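PDB 6N2C: tapirin from Caldicellulosiruptor hydrothermalis, which binds cellulose, probably helping the thermophilic bacterium adhere to it, and carries a zinc ion in its C-terminal domain. Local coordinates for residues 173-178 and 270-275. Sequence-based numbering, arbitrary orientation. Where two conformers were deposited one is given.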
loop_
_atom_site.group_PDB
_atom_site.type_symbol
_atom_site.label_atom_id
_atom_site.label_comp_id
_atom_site.label_asym_id
_atom_site.label_seq_id
_atom_site.Cartn_x
_atom_site.Cartn_y
_atom_site.Cartn_z
ATOM N N LEU A 173 -14.237 10.464 -5.359
ATOM C CA LEU A 173 -13.114 10.796 -6.259
ATOM C C LEU A 173 -11.681 10.772 -5.671
ATOM O O LEU A 173 -10.702 11.251 -6.269
ATOM C CB LEU A 173 -13.366 12.131 -6.954
ATOM C CG LEU A 173 -14.684 12.144 -7.749
ATOM C CD1 LEU A 173 -14.746 13.540 -8.380
ATOM C CD2 LEU A 173 -14.721 11.084 -8.811
ATOM N N LEU A 174 -11.568 10.242 -4.462
ATOM C CA LEU A 174 -10.277 10.171 -3.805
ATOM C C LEU A 174 -9.337 9.400 -4.716
ATOM O O LEU A 174 -9.689 8.296 -5.151
ATOM C CB LEU A 174 -10.442 9.379 -2.504
ATOM C CG LEU A 174 -9.104 9.177 -1.701
ATOM C CD1 LEU A 174 -8.407 10.486 -1.388
ATOM C CD2 LEU A 174 -9.497 8.441 -0.466
ATOM N N ALA A 175 -8.211 10.026 -5.003
ATOM C CA ALA A 175 -7.119 9.400 -5.789
ATOM C C ALA A 175 -7.517 9.074 -7.207
ATOM O O ALA A 175 -6.885 8.296 -7.869
ATOM C CB ALA A 175 -6.484 8.184 -5.101
ATOM N N TRP A 176 -8.578 9.704 -7.723
ATOM C CA TRP A 176 -8.900 9.486 -9.125
ATOM C C TRP A 176 -7.800 9.997 -10.012
ATOM O O TRP A 176 -7.361 11.102 -9.843
ATOM C CB TRP A 176 -10.210 10.196 -9.483
ATOM C CG TRP A 176 -10.507 9.885 -10.969
ATOM C CD1 TRP A 176 -10.061 10.576 -12.078
ATOM C CD2 TRP A 176 -11.175 8.759 -11.432
ATOM N NE1 TRP A 176 -10.465 9.910 -13.207
ATOM C CE2 TRP A 176 -11.153 8.791 -12.837
ATOM C CE3 TRP A 176 -11.829 7.680 -10.792
ATOM C CZ2 TRP A 176 -11.705 7.783 -13.600
ATOM C CZ3 TRP A 176 -12.402 6.697 -11.541
ATOM C CH2 TRP A 176 -12.349 6.767 -12.973
ATOM N N ASP A 177 -7.295 9.189 -10.944
ATOM C CA ASP A 177 -6.178 9.651 -11.795
ATOM C C ASP A 177 -6.455 9.030 -13.185
ATOM O O ASP A 177 -6.270 7.834 -13.383
ATOM C CB ASP A 177 -4.805 9.171 -11.257
ATOM C CG ASP A 177 -3.653 9.646 -12.087
ATOM O OD1 ASP A 177 -3.859 10.208 -13.204
ATOM O OD2 ASP A 177 -2.479 9.434 -11.658
ATOM N N SER A 178 -6.932 9.824 -14.128
ATOM C CA SER A 178 -7.255 9.260 -15.452
ATOM C C SER A 178 -6.068 8.696 -16.198
ATOM O O SER A 178 -6.250 7.849 -17.079
ATOM C CB SER A 178 -8.019 10.291 -16.340
ATOM O OG SER A 178 -9.243 10.722 -15.747
ATOM N N SER A 270 2.619 6.894 1.334
ATOM C CA SER A 270 1.417 6.933 0.457
ATOM C C SER A 270 0.725 8.274 0.699
ATOM O O SER A 270 0.209 8.555 1.796
ATOM C CB SER A 270 0.499 5.740 0.754
ATOM O OG SER A 270 -0.781 5.906 0.120
ATOM N N ASN A 271 0.777 9.137 -0.304
ATOM C CA ASN A 271 0.280 10.534 -0.149
ATOM C C ASN A 271 -1.164 10.728 -0.556
ATOM O O ASN A 271 -1.671 11.802 -0.458
ATOM C CB ASN A 271 1.201 11.485 -0.858
ATOM C CG ASN A 271 2.543 11.455 -0.250
ATOM O OD1 ASN A 271 2.619 11.444 0.970
ATOM N ND2 ASN A 271 3.566 11.407 -1.022
ATOM N N SER A 272 -1.865 9.724 -0.972
ATOM C CA SER A 272 -3.347 9.871 -1.075
ATOM C C SER A 272 -4.077 8.640 -0.685
ATOM O O SER A 272 -4.869 8.698 0.222
ATOM C CB SER A 272 -3.679 10.307 -2.518
ATOM O OG SER A 272 -5.066 10.291 -2.770
ATOM N N LEU A 273 -3.830 7.512 -1.325
ATOM C CA LEU A 273 -4.643 6.305 -1.061
ATOM C C LEU A 273 -3.758 5.067 -1.052
ATOM O O LEU A 273 -3.033 4.838 -2.035
ATOM C CB LEU A 273 -5.704 6.156 -2.169
ATOM C CG LEU A 273 -6.656 4.955 -2.121
ATOM C CD1 LEU A 273 -7.342 4.770 -0.760
ATOM C CD2 LEU A 273 -7.706 4.941 -3.240
ATOM N N LEU A 274 -3.916 4.223 -0.003
ATOM C CA LEU A 274 -3.250 2.897 0.073
ATOM C C LEU A 274 -4.352 1.952 0.281
ATOM O O LEU A 274 -5.116 2.089 1.277
ATOM C CB LEU A 274 -2.282 2.899 1.301
ATOM C CG LEU A 274 -1.550 1.623 1.580
ATOM C CD1 LEU A 274 -0.686 1.323 0.377
ATOM C CD2 LEU A 274 -0.668 1.798 2.772
ATOM N N PHE A 275 -4.524 0.982 -0.629
ATOM C CA PHE A 275 -5.675 0.099 -0.594
ATOM C C PHE A 275 -5.215 -1.304 -0.843
ATOM O O PHE A 275 -4.612 -1.561 -1.886
ATOM C CB PHE A 275 -6.689 0.527 -1.705
ATOM C CG PHE A 275 -8.037 -0.029 -1.560
ATOM C CD1 PHE A 275 -8.275 -1.408 -1.732
ATOM C CD2 PHE A 275 -9.122 0.794 -1.217
ATOM C CE1 PHE A 275 -9.557 -1.936 -1.577
ATOM C CE2 PHE A 275 -10.365 0.247 -1.087
ATOM C CZ PHE A 275 -10.594 -1.095 -1.236
#
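Leu174 and Ala175, in the loop that precedes strand 186-190, make a van der Waals contact with Ser272 and Leu273, where the chain turns a corner of the beta-helix into strand 273-276. No hydrogen bond crosses this interface, and packing alone joins the two segments. Ala175 CB sits 3.6 Å from Leu273 CB and also meets the Leu273 CD2 methyl in an apolar contact, while Ser272 OG approaches the same Ala175 CB at 3.4 Å. OG is anti to its backbone N (chi1 172°), which carries the hydroxyl to the loop, where it also touches Leu174 CD1 at 3.6 Å. The other Leu174 methyl, CD2, lies more loosely, 4.3 Å from Leu273 CD1. A type II turn from Leu173 to Trp176, closed by Trp176 N to Leu173 O at 3.0 Å, places Leu174 and Ala175 at its central positions, both CB atoms directed at the corner of the beta-helix. Asn251 bonds through ND2 to Ala175 O, and Leu252 touches both Ala175 and Leu273, so the loop also rests on the preceding coil. Ile453 of helix 451-457 adds to the cover over Leu273. Such packing is characteristic of a parallel beta-helix whose flank is covered by a loop and a short alpha-helix lying outside the coils.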